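Local coordinates for putative alpha-L-fucosidase (Bacteroides thetaiotaomicron VPI-5482, PDB 3GZA), which probably hydrolyses alpha-L-fucosyl linkages, releasing L-fucose from glycans or glycoconjugates, at residues K16-Y28 with V307-P321. Numbering follows the deposited sequence.
With EDO (1,2-ethanediol), chain D.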
ATOM      1  N   LYS A  16     -35.276   8.251  -9.336  1.00 25.19           N
ATOM      2  CA  LYS A  16     -34.234   8.632 -10.311  0.50 25.60           C
ATOM      3  C   LYS A  16     -33.609   7.434 -10.985  1.00 25.65           C
ATOM      4  O   LYS A  16     -32.998   7.578 -12.007  1.00 26.47           O
ATOM      5  CB  LYS A  16     -33.149   9.518  -9.682  0.50 25.49           C
ATOM      6  CG  LYS A  16     -32.437   8.922  -8.486  0.50 26.65           C
ATOM      7  CD  LYS A  16     -31.273   9.776  -8.011  0.50 28.73           C
ATOM      8  CE  LYS A  16     -30.602   9.147  -6.819  0.50 29.11           C
ATOM      9  NZ  LYS A  16     -31.513   9.165  -5.651  0.50 31.37           N
ATOM     10  N   TRP A  17     -33.737   6.245 -10.375  1.00 25.22           N
ATOM     11  CA  TRP A  17     -33.262   5.001 -10.976  1.00 25.10           C
ATOM     12  C   TRP A  17     -34.120   4.711 -12.209  1.00 24.52           C
ATOM     13  O   TRP A  17     -33.609   4.519 -13.338  1.00 24.65           O
ATOM     14  CB  TRP A  17     -33.353   3.835  -9.959  1.00 25.34           C
ATOM     15  CG  TRP A  17     -33.119   2.558 -10.625  1.00 25.02           C
ATOM     16  CD1 TRP A  17     -34.063   1.618 -10.939  1.00 27.29           C
ATOM     17  CD2 TRP A  17     -31.879   2.076 -11.164  1.00 23.63           C
ATOM     18  NE1 TRP A  17     -33.482   0.599 -11.652  1.00 26.21           N
ATOM     19  CE2 TRP A  17     -32.148   0.836 -11.778  1.00 23.06           C
ATOM     20  CE3 TRP A  17     -30.562   2.564 -11.180  1.00 25.65           C
ATOM     21  CZ2 TRP A  17     -31.164   0.104 -12.396  1.00 27.67           C
ATOM     22  CZ3 TRP A  17     -29.607   1.852 -11.834  1.00 28.69           C
ATOM     23  CH2 TRP A  17     -29.910   0.628 -12.414  1.00 26.97           C
ATOM     24  N   HIS A  18     -35.422   4.644 -12.005  1.00 24.29           N
ATOM     25  CA  HIS A  18     -36.339   4.364 -13.117  1.00 24.04           C
ATOM     26  C   HIS A  18     -36.279   5.447 -14.179  1.00 24.09           C
ATOM     27  O   HIS A  18     -36.275   5.150 -15.365  1.00 25.34           O
ATOM     28  CB  HIS A  18     -37.770   4.286 -12.628  1.00 23.91           C
ATOM     29  CG  HIS A  18     -38.036   3.152 -11.691  1.00 23.28           C
ATOM     30  ND1 HIS A  18     -38.206   1.859 -12.126  1.00 22.56           N
ATOM     31  CD2 HIS A  18     -38.114   3.117 -10.341  1.00 24.80           C
ATOM     32  CE1 HIS A  18     -38.414   1.076 -11.079  1.00 23.56           C
ATOM     33  NE2 HIS A  18     -38.375   1.818  -9.983  1.00 24.94           N
ATOM     34  N   GLU A  19     -36.316   6.706 -13.752  1.00 24.33           N
ATOM     35  CA  GLU A  19     -36.359   7.830 -14.708  1.00 24.93           C
ATOM     36  C   GLU A  19     -35.125   7.992 -15.574  1.00 24.72           C
ATOM     37  O   GLU A  19     -35.225   8.503 -16.680  1.00 25.11           O
ATOM     38  CB  GLU A  19     -36.603   9.130 -13.966  1.00 25.55           C
ATOM     39  CG  GLU A  19     -37.923   9.152 -13.265  1.00 30.79           C
ATOM     40  CD  GLU A  19     -38.007  10.238 -12.145  1.00 39.71           C
ATOM     41  OE1 GLU A  19     -36.963  10.608 -11.502  1.00 46.65           O
ATOM     42  OE2 GLU A  19     -39.142  10.650 -11.859  1.00 44.04           O
ATOM     43  N   ALA A  20     -33.962   7.614 -15.060  1.00 23.70           N
ATOM     44  CA  ALA A  20     -32.738   7.754 -15.850  1.00 23.71           C
ATOM     45  C   ALA A  20     -32.778   6.934 -17.100  1.00 24.74           C
ATOM     46  O   ALA A  20     -32.314   7.406 -18.144  1.00 25.13           O
ATOM     47  CB  ALA A  20     -31.505   7.382 -15.006  1.00 24.39           C
ATOM     48  N   GLU A  21     -33.271   5.689 -16.997  1.00 24.37           N
ATOM     49  CA  GLU A  21     -33.332   4.715 -18.109  1.00 24.17           C
ATOM     50  C   GLU A  21     -32.013   4.176 -18.587  1.00 24.66           C
ATOM     51  O   GLU A  21     -31.909   3.009 -18.898  1.00 24.27           O
ATOM     52  CB  GLU A  21     -34.179   5.219 -19.281  1.00 24.36           C
ATOM     53  CG  GLU A  21     -35.634   5.534 -18.901  1.00 25.07           C
ATOM     54  CD  GLU A  21     -36.499   6.074 -20.000  1.00 28.87           C
ATOM     55  OE1 GLU A  21     -36.043   6.230 -21.123  1.00 29.74           O
ATOM     56  OE2 GLU A  21     -37.647   6.444 -19.709  1.00 28.81           O
HETATM   57  N   MSE A  22     -31.006   5.039 -18.693  1.00 23.83           N
HETATM   58  CA  MSE A  22     -29.706   4.622 -19.159  1.00 24.22           C
HETATM   59  C   MSE A  22     -28.621   5.335 -18.391  1.00 24.86           C
HETATM   60  O   MSE A  22     -28.783   6.515 -18.009  1.00 25.07           O
HETATM   61  CB  MSE A  22     -29.531   4.998 -20.595  1.00 25.20           C
HETATM   62  CG  MSE A  22     -30.346   4.264 -21.555  1.00 24.74           C
HETATM   63 SE   MSE A  22     -29.968   4.861 -23.395  0.75 29.11          SE
HETATM   64  CE  MSE A  22     -28.121   4.242 -23.405  1.00 28.51           C
ATOM     65  N   GLY A  23     -27.532   4.619 -18.196  1.00 25.18           N
ATOM     66  CA  GLY A  23     -26.329   5.166 -17.580  1.00 24.48           C
ATOM     67  C   GLY A  23     -25.092   4.473 -18.104  1.00 25.04           C
ATOM     68  O   GLY A  23     -25.197   3.531 -18.879  1.00 25.46           O
ATOM     69  N   ALA A  24     -23.927   4.939 -17.655  1.00 25.66           N
ATOM     70  CA  ALA A  24     -22.663   4.352 -18.051  1.00 24.74           C
ATOM     71  C   ALA A  24     -21.790   4.061 -16.843  1.00 24.90           C
ATOM     72  O   ALA A  24     -21.807   4.796 -15.846  1.00 26.25           O
ATOM     73  CB  ALA A  24     -21.899   5.299 -18.992  1.00 26.48           C
ATOM     74  N   VAL A  25     -21.010   2.995 -16.937  1.00 25.15           N
ATOM     75  CA  VAL A  25     -19.970   2.684 -15.940  1.00 25.54           C
ATOM     76  C   VAL A  25     -18.611   2.693 -16.731  1.00 26.33           C
ATOM     77  O   VAL A  25     -18.471   2.139 -17.831  1.00 25.58           O
ATOM     78  CB  VAL A  25     -20.189   1.372 -15.159  1.00 26.26           C
ATOM     79  CG1 VAL A  25     -20.180   0.157 -16.101  1.00 25.17           C
ATOM     80  CG2 VAL A  25     -19.144   1.258 -14.017  1.00 26.63           C
ATOM     81  N   PHE A  26     -17.615   3.367 -16.164  1.00 26.42           N
ATOM     82  CA  PHE A  26     -16.292   3.494 -16.709  1.00 24.47           C
ATOM     83  C   PHE A  26     -15.334   2.708 -15.830  1.00 25.30           C
ATOM     84  O   PHE A  26     -15.201   3.056 -14.651  1.00 25.29           O
ATOM     85  CB  PHE A  26     -15.833   4.972 -16.736  1.00 24.95           C
ATOM     86  CG  PHE A  26     -16.657   5.867 -17.628  1.00 23.98           C
ATOM     87  CD1 PHE A  26     -17.868   6.394 -17.168  1.00 24.56           C
ATOM     88  CD2 PHE A  26     -16.274   6.104 -18.924  1.00 25.06           C
ATOM     89  CE1 PHE A  26     -18.630   7.205 -18.037  1.00 25.18           C
ATOM     90  CE2 PHE A  26     -17.004   6.922 -19.727  1.00 25.37           C
ATOM     91  CZ  PHE A  26     -18.203   7.465 -19.278  1.00 25.77           C
ATOM     92  N   HIS A  27     -14.768   1.628 -16.366  1.00 24.99           N
ATOM     93  CA  HIS A  27     -13.766   0.828 -15.683  1.00 25.98           C
ATOM     94  C   HIS A  27     -12.367   1.326 -16.045  1.00 26.30           C
ATOM     95  O   HIS A  27     -12.055   1.504 -17.224  1.00 25.72           O
ATOM     96  CB  HIS A  27     -13.892  -0.653 -16.042  1.00 25.26           C
ATOM     97  CG  HIS A  27     -15.067  -1.341 -15.417  1.00 27.78           C
ATOM     98  ND1 HIS A  27     -16.373  -1.167 -15.844  1.00 26.05           N
ATOM     99  CD2 HIS A  27     -15.120  -2.208 -14.392  1.00 26.90           C
ATOM    100  CE1 HIS A  27     -17.171  -1.911 -15.092  1.00 28.65           C
ATOM    101  NE2 HIS A  27     -16.433  -2.558 -14.206  1.00 27.36           N
ATOM    102  N   TYR A  28     -11.523   1.565 -15.035  1.00 25.71           N
ATOM    103  CA  TYR A  28     -10.180   2.048 -15.244  1.00 25.20           C
ATOM    104  C   TYR A  28      -9.348   1.583 -14.052  1.00 26.67           C
ATOM    105  O   TYR A  28      -9.786   1.742 -12.908  1.00 26.17           O
ATOM    106  CB  TYR A  28     -10.234   3.566 -15.359  1.00 25.51           C
ATOM    107  CG  TYR A  28      -9.208   4.256 -16.230  1.00 27.20           C
ATOM    108  CD1 TYR A  28      -9.008   3.809 -17.511  1.00 26.19           C
ATOM    109  CD2 TYR A  28      -8.545   5.375 -15.787  1.00 26.16           C
ATOM    110  CE1 TYR A  28      -8.150   4.473 -18.356  1.00 25.54           C
ATOM    111  CE2 TYR A  28      -7.670   6.038 -16.610  1.00 25.80           C
ATOM    112  CZ  TYR A  28      -7.523   5.606 -17.891  1.00 27.33           C
ATOM    113  OH  TYR A  28      -6.706   6.270 -18.770  1.00 26.82           O
ATOM    114  N   VAL A 307     -34.535  -1.106 -21.397  1.00 23.58           N
ATOM    115  CA  VAL A 307     -35.367   0.057 -21.154  1.00 24.22           C
ATOM    116  C   VAL A 307     -36.828  -0.257 -21.533  1.00 23.40           C
ATOM    117  O   VAL A 307     -37.770   0.151 -20.847  1.00 24.18           O
ATOM    118  CB  VAL A 307     -34.848   1.270 -21.921  1.00 23.76           C
ATOM    119  CG1 VAL A 307     -35.824   2.509 -21.746  1.00 24.96           C
ATOM    120  CG2 VAL A 307     -33.377   1.593 -21.485  1.00 24.60           C
ATOM    121  N   GLY A 308     -37.043  -1.017 -22.603  1.00 23.42           N
ATOM    122  CA  GLY A 308     -38.399  -1.413 -23.021  1.00 23.79           C
ATOM    123  C   GLY A 308     -39.044  -2.572 -22.295  1.00 23.80           C
ATOM    124  O   GLY A 308     -40.164  -2.976 -22.614  1.00 24.15           O
ATOM    125  N   ARG A 309     -38.306  -3.105 -21.328  1.00 23.77           N
ATOM    126  CA  ARG A 309     -38.722  -4.180 -20.431  1.00 23.38           C
ATOM    127  C   ARG A 309     -38.553  -3.737 -18.952  1.00 23.89           C
ATOM    128  O   ARG A 309     -38.332  -4.552 -18.073  1.00 23.54           O
ATOM    129  CB  ARG A 309     -37.939  -5.483 -20.701  1.00 23.33           C
ATOM    130  CG  ARG A 309     -38.314  -6.154 -21.947  1.00 23.12           C
ATOM    131  CD  ARG A 309     -37.555  -7.451 -22.162  1.00 22.98           C
ATOM    132  NE  ARG A 309     -37.962  -8.072 -23.415  1.00 23.06           N
ATOM    133  CZ  ARG A 309     -37.419  -9.192 -23.885  1.00 26.79           C
ATOM    134  NH1 ARG A 309     -36.476  -9.819 -23.225  1.00 25.83           N
ATOM    135  NH2 ARG A 309     -37.812  -9.675 -25.041  1.00 27.18           N
ATOM    136  N   ASN A 310     -38.701  -2.437 -18.677  1.00 24.18           N
ATOM    137  CA  ASN A 310     -38.740  -1.945 -17.302  1.00 23.80           C
ATOM    138  C   ASN A 310     -37.449  -2.167 -16.541  1.00 23.93           C
ATOM    139  O   ASN A 310     -37.455  -2.468 -15.360  1.00 24.06           O
ATOM    140  CB  ASN A 310     -39.885  -2.656 -16.535  1.00 23.64           C
ATOM    141  CG  ASN A 310     -40.248  -1.967 -15.235  1.00 23.77           C
ATOM    142  OD1 ASN A 310     -40.070  -0.738 -15.077  1.00 24.01           O
ATOM    143  ND2 ASN A 310     -40.851  -2.751 -14.304  1.00 24.05           N
ATOM    144  N   ALA A 311     -36.313  -2.038 -17.227  1.00 23.97           N
ATOM    145  CA  ALA A 311     -35.018  -2.097 -16.606  1.00 24.73           C
ATOM    146  C   ALA A 311     -34.171  -0.887 -17.072  1.00 26.23           C
ATOM    147  O   ALA A 311     -34.207  -0.514 -18.219  1.00 31.22           O
ATOM    148  CB  ALA A 311     -34.292  -3.439 -16.975  1.00 25.09           C
ATOM    149  N   THR A 312     -33.420  -0.282 -16.168  1.00 24.47           N
ATOM    150  CA  THR A 312     -32.457   0.729 -16.502  1.00 25.01           C
ATOM    151  C   THR A 312     -31.190   0.029 -16.978  1.00 24.58           C
ATOM    152  O   THR A 312     -30.691  -0.910 -16.349  1.00 24.59           O
ATOM    153  CB  THR A 312     -32.241   1.698 -15.356  1.00 24.71           C
ATOM    154  OG1 THR A 312     -33.422   2.536 -15.285  1.00 25.24           O
ATOM    155  CG2 THR A 312     -30.961   2.564 -15.564  1.00 26.03           C
ATOM    156  N   LEU A 313     -30.650   0.507 -18.091  1.00 24.49           N
ATOM    157  CA  LEU A 313     -29.525  -0.098 -18.785  1.00 24.02           C
ATOM    158  C   LEU A 313     -28.240   0.648 -18.481  1.00 24.21           C
ATOM    159  O   LEU A 313     -28.179   1.891 -18.619  1.00 25.80           O
ATOM    160  CB  LEU A 313     -29.799  -0.042 -20.279  1.00 24.98           C
ATOM    161  CG  LEU A 313     -28.692  -0.445 -21.257  1.00 23.67           C
ATOM    162  CD1 LEU A 313     -28.325  -1.954 -21.087  1.00 25.94           C
ATOM    163  CD2 LEU A 313     -29.048  -0.140 -22.747  1.00 24.85           C
ATOM    164  N   ILE A 314     -27.193  -0.103 -18.128  1.00 23.89           N
ATOM    165  CA  ILE A 314     -25.891   0.447 -17.879  1.00 24.89           C
ATOM    166  C   ILE A 314     -24.890  -0.036 -18.936  1.00 24.20           C
ATOM    167  O   ILE A 314     -24.694  -1.227 -19.079  1.00 24.36           O
ATOM    168  CB  ILE A 314     -25.350   0.129 -16.461  1.00 25.40           C
ATOM    169  CG1 ILE A 314     -26.370   0.639 -15.416  1.00 27.67           C
ATOM    170  CG2 ILE A 314     -23.943   0.766 -16.276  1.00 26.97           C
ATOM    171  CD1 ILE A 314     -25.929   0.387 -13.914  1.00 25.20           C
ATOM    172  N   LEU A 315     -24.291   0.896 -19.657  1.00 24.76           N
ATOM    173  CA  LEU A 315     -23.284   0.562 -20.621  1.00 24.50           C
ATOM    174  C   LEU A 315     -21.876   0.650 -20.046  1.00 26.05           C
ATOM    175  O   LEU A 315     -21.526   1.670 -19.433  1.00 25.87           O
ATOM    176  CB  LEU A 315     -23.384   1.525 -21.822  1.00 24.82           C
ATOM    177  CG  LEU A 315     -24.677   1.562 -22.649  1.00 25.73           C
ATOM    178  CD1 LEU A 315     -24.625   2.721 -23.653  1.00 27.31           C
ATOM    179  CD2 LEU A 315     -24.919   0.220 -23.354  1.00 27.68           C
ATOM    180  N   GLY A 316     -21.056  -0.364 -20.298  1.00 25.28           N
ATOM    181  CA  GLY A 316     -19.653  -0.352 -19.862  1.00 24.37           C
ATOM    182  C   GLY A 316     -18.747   0.255 -20.895  1.00 22.98           C
ATOM    183  O   GLY A 316     -18.529  -0.297 -22.024  1.00 25.24           O
ATOM    184  N   LEU A 317     -18.217   1.403 -20.515  1.00 23.61           N
ATOM    185  CA  LEU A 317     -17.341   2.164 -21.392  1.00 23.04           C
ATOM    186  C   LEU A 317     -15.896   2.082 -20.902  1.00 25.06           C
ATOM    187  O   LEU A 317     -15.617   1.940 -19.716  1.00 26.17           O
ATOM    188  CB  LEU A 317     -17.823   3.607 -21.461  1.00 23.93           C
ATOM    189  CG  LEU A 317     -19.285   3.787 -21.882  1.00 26.15           C
ATOM    190  CD1 LEU A 317     -19.622   5.279 -22.058  1.00 26.93           C
ATOM    191  CD2 LEU A 317     -19.673   2.909 -23.130  1.00 25.21           C
ATOM    192  N   THR A 318     -14.977   2.268 -21.845  1.00 24.95           N
ATOM    193  CA  THR A 318     -13.543   1.943 -21.597  1.00 24.66           C
ATOM    194  C   THR A 318     -12.565   3.043 -21.990  1.00 24.39           C
ATOM    195  O   THR A 318     -12.075   3.073 -23.164  1.00 25.99           O
ATOM    196  CB  THR A 318     -13.165   0.662 -22.341  1.00 25.00           C
ATOM    197  OG1 THR A 318     -13.313   0.808 -23.758  1.00 25.17           O
ATOM    198  CG2 THR A 318     -14.037  -0.499 -21.908  1.00 27.01           C
ATOM    199  N   PRO A 319     -12.222   3.909 -21.028  1.00 25.05           N
ATOM    200  CA  PRO A 319     -11.177   4.918 -21.375  1.00 24.75           C
ATOM    201  C   PRO A 319      -9.868   4.188 -21.655  1.00 26.45           C
ATOM    202  O   PRO A 319      -9.553   3.174 -21.057  1.00 25.25           O
ATOM    203  CB  PRO A 319     -11.098   5.772 -20.135  1.00 26.22           C
ATOM    204  CG  PRO A 319     -12.418   5.538 -19.423  1.00 26.77           C
ATOM    205  CD  PRO A 319     -12.768   4.144 -19.692  1.00 26.96           C
ATOM    206  N   ASP A 320      -9.130   4.749 -22.583  1.00 25.07           N
ATOM    207  CA  ASP A 320      -7.891   4.149 -23.100  1.00 26.16           C
ATOM    208  C   ASP A 320      -6.649   4.646 -22.363  1.00 25.05           C
ATOM    209  O   ASP A 320      -6.741   5.440 -21.430  1.00 24.90           O
ATOM    210  CB  ASP A 320      -7.849   4.328 -24.630  1.00 26.22           C
ATOM    211  CG  ASP A 320      -7.544   5.760 -25.112  1.00 25.87           C
ATOM    212  OD1 ASP A 320      -7.061   6.607 -24.319  1.00 25.59           O
ATOM    213  OD2 ASP A 320      -7.877   6.053 -26.278  1.00 27.48           O
ATOM    214  N   PRO A 321      -5.467   4.147 -22.722  1.00 24.30           N
ATOM    215  CA  PRO A 321      -4.263   4.568 -21.959  1.00 25.27           C
ATOM    216  C   PRO A 321      -3.842   6.024 -22.141  1.00 26.40           C
ATOM    217  O   PRO A 321      -2.961   6.491 -21.426  1.00 27.28           O
ATOM    218  CB  PRO A 321      -3.175   3.637 -22.478  1.00 26.12           C
ATOM    219  CG  PRO A 321      -3.907   2.464 -23.013  1.00 25.67           C
ATOM    220  CD  PRO A 321      -5.145   3.047 -23.628  1.00 25.04           C
TER
HETATM  221  C1  EDO D 463     -18.262  -5.226 -14.180  1.00 25.66           C
HETATM  222  O1  EDO D 463     -17.611  -4.711 -13.013  1.00 18.41           O
HETATM  223  C2  EDO D 463     -19.703  -4.867 -14.008  1.00 25.04           C
HETATM  224  O2  EDO D 463     -20.240  -5.705 -13.003  1.00 26.73           O
HETATM  225  O   HOH W   1     -35.587  -0.646 -13.246  1.00 15.95           O
HETATM  226  O   HOH W   2     -37.715   0.675 -14.637  1.00 14.01           O
HETATM  227  O   HOH W   3     -36.048   2.463 -16.189  1.00 16.49           O
HETATM  228  O   HOH W   4     -16.708  -0.476 -18.474  1.00 11.23           O
HETATM  229  O   HOH W   5     -10.735   1.059 -19.633  1.00 12.51           O
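T312 is held at the end of helix 16-20 by two different contacts with W17. Its OG1 donates to W17 O at 2.8 Å, while its CB sits over one face of the indole, offset toward the rim, 3.8 Å from the centroid of the six-membered ring. With OG1 beside its own backbone N (chi1 -73°), the hydroxyl reaches that carbonyl, and water 3 ties it to H18 O as well. From here strands 22-26 and 312-317 run parallel, linked by the ladder L313 N to E21 O, G23 N to L313 O, L315 N to G23 O, V25 N to L315 O and L317 N to V25 O. M22, A24 and F26 share one face with L313, L315 and L317. There the F26 ring lies alongside L317, where F26 CZ is 3.8 Å from L317 CD1, and meets P319 CG at its edge. Past the strands, Y28 OH donates to D320 O (2.8 Å), which lies in the ring plane, and Y28 CE1 touches P319 CB at 3.7 Å. A phenylalanine in place of Y28 would probably leave D320 O without this donor and the ring freer to shift against P319. Water 5 bridges H27 O and P319 O.

Further out, helix 61-69 covers the F26 face through A68, and F75 of strand 75-79 packs against T312 and I314 on the other. Strand 22-26 also pairs with 75-79, and 312-317 with 264-273. Joining the first barrel strand to the last in this way is how a TIM barrel closes, consistent with the GH29 catalytic domain.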